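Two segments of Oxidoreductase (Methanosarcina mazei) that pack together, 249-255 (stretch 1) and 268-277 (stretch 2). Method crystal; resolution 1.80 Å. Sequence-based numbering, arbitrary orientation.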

# COMPACT_ATOMS: atom_id res chain seq x y z
N GLY A 249 5.15 10.75 7.75
CA GLY A 249 4.28 11.55 6.86
C GLY A 249 4.36 13.03 7.19
O GLY A 249 4.75 13.41 8.29
N HIS A 250 3.99 13.88 6.24
CA HIS A 250 4.14 15.33 6.42
C HIS A 250 3.33 15.88 7.60
O HIS A 250 3.82 16.73 8.34
N ALA A 251 2.10 15.43 7.77
CA ALA A 251 1.30 15.98 8.87
C ALA A 251 1.96 15.80 10.25
O ALA A 251 2.09 16.75 11.03
N ALA A 252 2.36 14.57 10.54
CA ALA A 252 2.97 14.25 11.80
C ALA A 252 4.36 14.89 11.90
O ALA A 252 4.77 15.32 12.97
N THR A 253 5.07 14.96 10.79
CA THR A 253 6.37 15.61 10.77
C THR A 253 6.25 17.11 11.08
O THR A 253 7.08 17.66 11.81
N ALA A 254 5.23 17.75 10.52
CA ALA A 254 4.97 19.15 10.78
C ALA A 254 4.76 19.40 12.27
O ALA A 254 5.29 20.37 12.82
N VAL A 255 4.01 18.52 12.92
CA VAL A 255 3.77 18.65 14.36
C VAL A 255 5.10 18.61 15.13
O VAL A 255 5.30 19.37 16.09
N ALA A 268 2.84 28.09 2.17
CA ALA A 268 2.58 27.06 1.16
C ALA A 268 2.62 25.65 1.75
O ALA A 268 1.79 24.80 1.42
N TYR A 269 3.58 25.41 2.65
CA TYR A 269 3.69 24.13 3.35
C TYR A 269 2.50 23.85 4.28
O TYR A 269 1.99 22.73 4.31
N PHE A 270 2.05 24.86 5.02
CA PHE A 270 0.86 24.72 5.84
C PHE A 270 -0.36 24.35 5.00
O PHE A 270 -1.16 23.49 5.39
N LYS A 271 -0.50 24.99 3.84
CA LYS A 271 -1.64 24.76 2.97
C LYS A 271 -1.62 23.33 2.45
O LYS A 271 -2.64 22.65 2.44
N MSE A 272 -0.42 22.90 2.06
CA MSE A 272 -0.20 21.56 1.54
C MSE A 272 -0.58 20.52 2.60
O MSE A 272 -1.33 19.58 2.32
N VAL A 273 -0.05 20.69 3.81
CA VAL A 273 -0.30 19.76 4.90
C VAL A 273 -1.79 19.69 5.21
O VAL A 273 -2.33 18.62 5.47
N GLY A 274 -2.46 20.84 5.17
CA GLY A 274 -3.91 20.88 5.38
C GLY A 274 -4.73 20.16 4.31
O GLY A 274 -5.89 19.81 4.55
N THR A 275 -4.16 19.91 3.14
CA THR A 275 -4.89 19.21 2.08
C THR A 275 -4.73 17.68 2.09
O THR A 275 -5.53 16.96 1.49
N LEU A 276 -3.71 17.18 2.78
CA LEU A 276 -3.44 15.74 2.79
C LEU A 276 -4.62 14.94 3.30
O LEU A 276 -5.14 15.20 4.38
N GLN A 277 -5.02 13.94 2.52
CA GLN A 277 -6.16 13.12 2.85
C GLN A 277 -5.78 11.63 2.86
O GLN A 277 -5.47 11.08 1.80

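How does the beginning of stretch 1 prepare the contact? Gly249 sits at the N-cap position, right before the helix, with a positive phi that by itself favours glycine, and it touches nothing in stretch 2. Its carbonyl instead serves its own helix: Gly249 O accepts a hydrogen bond from Thr253 N at 3.0 Å and another from Thr253 OG1 at 2.7 Å. The next residue, His250, is the first to reach across.

What does His250 do at the crossing? Its CA-to-CB bond points toward stretch 2, and with chi1 in the m well and chi2 at -78° the buried ring presents its edge to Tyr269. His250 ND1 and Tyr269 OH lie 2.7 Å apart in a hydrogen bond, the one polar link between the stretches; either atom could be the donor. The CA-to-CB bond of Tyr269 points sideways relative to stretch 1, but its t rotamer with chi2 at 70° carries the hydroxyl to the imidazole. Tyr269 OH lies at the edge of the His250 ring, near its plane, where ND1 directs its lone pair or N-H; the two rings are oblique to each other, with their planes at 72°. His250 NE2 is hydrogen-bonded elsewhere in the structure, so both ring nitrogens are satisfied. The selenium of the selenomethionine Met272 lies obliquely over this ring, with SE 5.0 Å from its centroid, while His250 CB rests 3.8 Å from Leu276 CD1.

How can the backbone come close at Ala251? Ala251 CA and Val273 CA form the nearest CA pair, 5.7 Å apart, and the small methyl of Ala251 points sideways rather than straight at the other helix. Val273, directed toward stretch 1 in the t rotamer, reaches the main chain: its CG1 lies 3.8 Å from Ala251 CA and 4.2 Å from Ala251 CB. Leu276, in an m, t conformation, also points inward, bringing CD1 to 4.1 Å from Ala251 N.

Where does the contact end? Ala252 points away, and Thr253, sideways in the m rotamer, makes no close contact with stretch 2. One turn after His250, Ala254 points inward again, held in the helix by the hydrogen bond from its N to His250 O at 2.8 Å. Its methyl meets two apolar surfaces: Ala254 CB is 4.3 Å from Tyr269 CE2 and 4.5 Å from Val273 CG2. Val255, in the t rotamer, is out of reach, so the packing closes at Ala254.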

# COMPACT_ATOMS: atom_id res chain seq x y z
CB HIS A 250 3.77 16.09 5.15
CG HIS A 250 4.80 15.99 4.07
ND1 HIS A 250 5.96 16.73 4.08
CD2 HIS A 250 4.84 15.23 2.95
CE1 HIS A 250 6.67 16.44 3.00
NE2 HIS A 250 6.02 15.53 2.30
CB ALA A 251 -0.09 15.38 8.88
CB ALA A 252 3.06 12.74 11.98
CB THR A 253 7.07 15.41 9.42
OG1 THR A 253 7.23 13.99 9.18
CG2 THR A 253 8.44 16.09 9.43
CB ALA A 254 3.77 19.62 9.98
CB VAL A 255 2.79 17.58 14.88
CG1 VAL A 255 2.63 17.67 16.41
CG2 VAL A 255 1.42 17.74 14.19
CB ALA A 268 3.55 27.18 0.00
CB TYR A 269 5.01 24.04 4.12
CG TYR A 269 5.34 22.63 4.59
CD1 TYR A 269 5.70 21.64 3.68
CD2 TYR A 269 5.30 22.30 5.94
CE1 TYR A 269 6.00 20.36 4.11
CE2 TYR A 269 5.59 21.02 6.37
CZ TYR A 269 5.94 20.05 5.45
OH TYR A 269 6.23 18.77 5.90
CB PHE A 270 0.57 26.00 6.62
CG PHE A 270 1.29 26.10 7.94
CD1 PHE A 270 0.71 25.62 9.10
CD2 PHE A 270 2.55 26.67 8.02
CE1 PHE A 270 1.36 25.71 10.31
CE2 PHE A 270 3.21 26.77 9.23
CZ PHE A 270 2.62 26.29 10.38
CB LYS A 271 -1.63 25.73 1.79
CG LYS A 271 -2.89 25.64 0.94
CD LYS A 271 -2.86 26.70 -0.15
CE LYS A 271 -4.27 27.06 -0.62
NZ LYS A 271 -4.97 25.92 -1.26
CB MSE A 272 1.28 21.41 1.15
CG MSE A 272 1.62 20.11 0.46
SE MSE A 272 1.76 18.61 1.68
CE MSE A 272 0.41 17.59 0.70
CB VAL A 273 0.48 20.15 6.17
CG1 VAL A 273 0.06 19.27 7.34
CG2 VAL A 273 1.98 20.04 5.92
CB THR A 275 -4.53 19.72 0.66
OG1 THR A 275 -3.27 19.17 0.25
CG2 THR A 275 -4.48 21.25 0.64
CB LEU A 276 -2.22 15.43 3.67
CG LEU A 276 -0.92 15.98 3.10
CD1 LEU A 276 0.14 16.06 4.20
CD2 LEU A 276 -0.46 15.09 1.96
CB GLN A 277 -7.26 13.34 1.81
CG GLN A 277 -8.47 12.44 2.00
CD GLN A 277 -9.15 12.64 3.33
OE1 GLN A 277 -9.64 13.74 3.63
NE2 GLN A 277 -9.20 11.58 4.14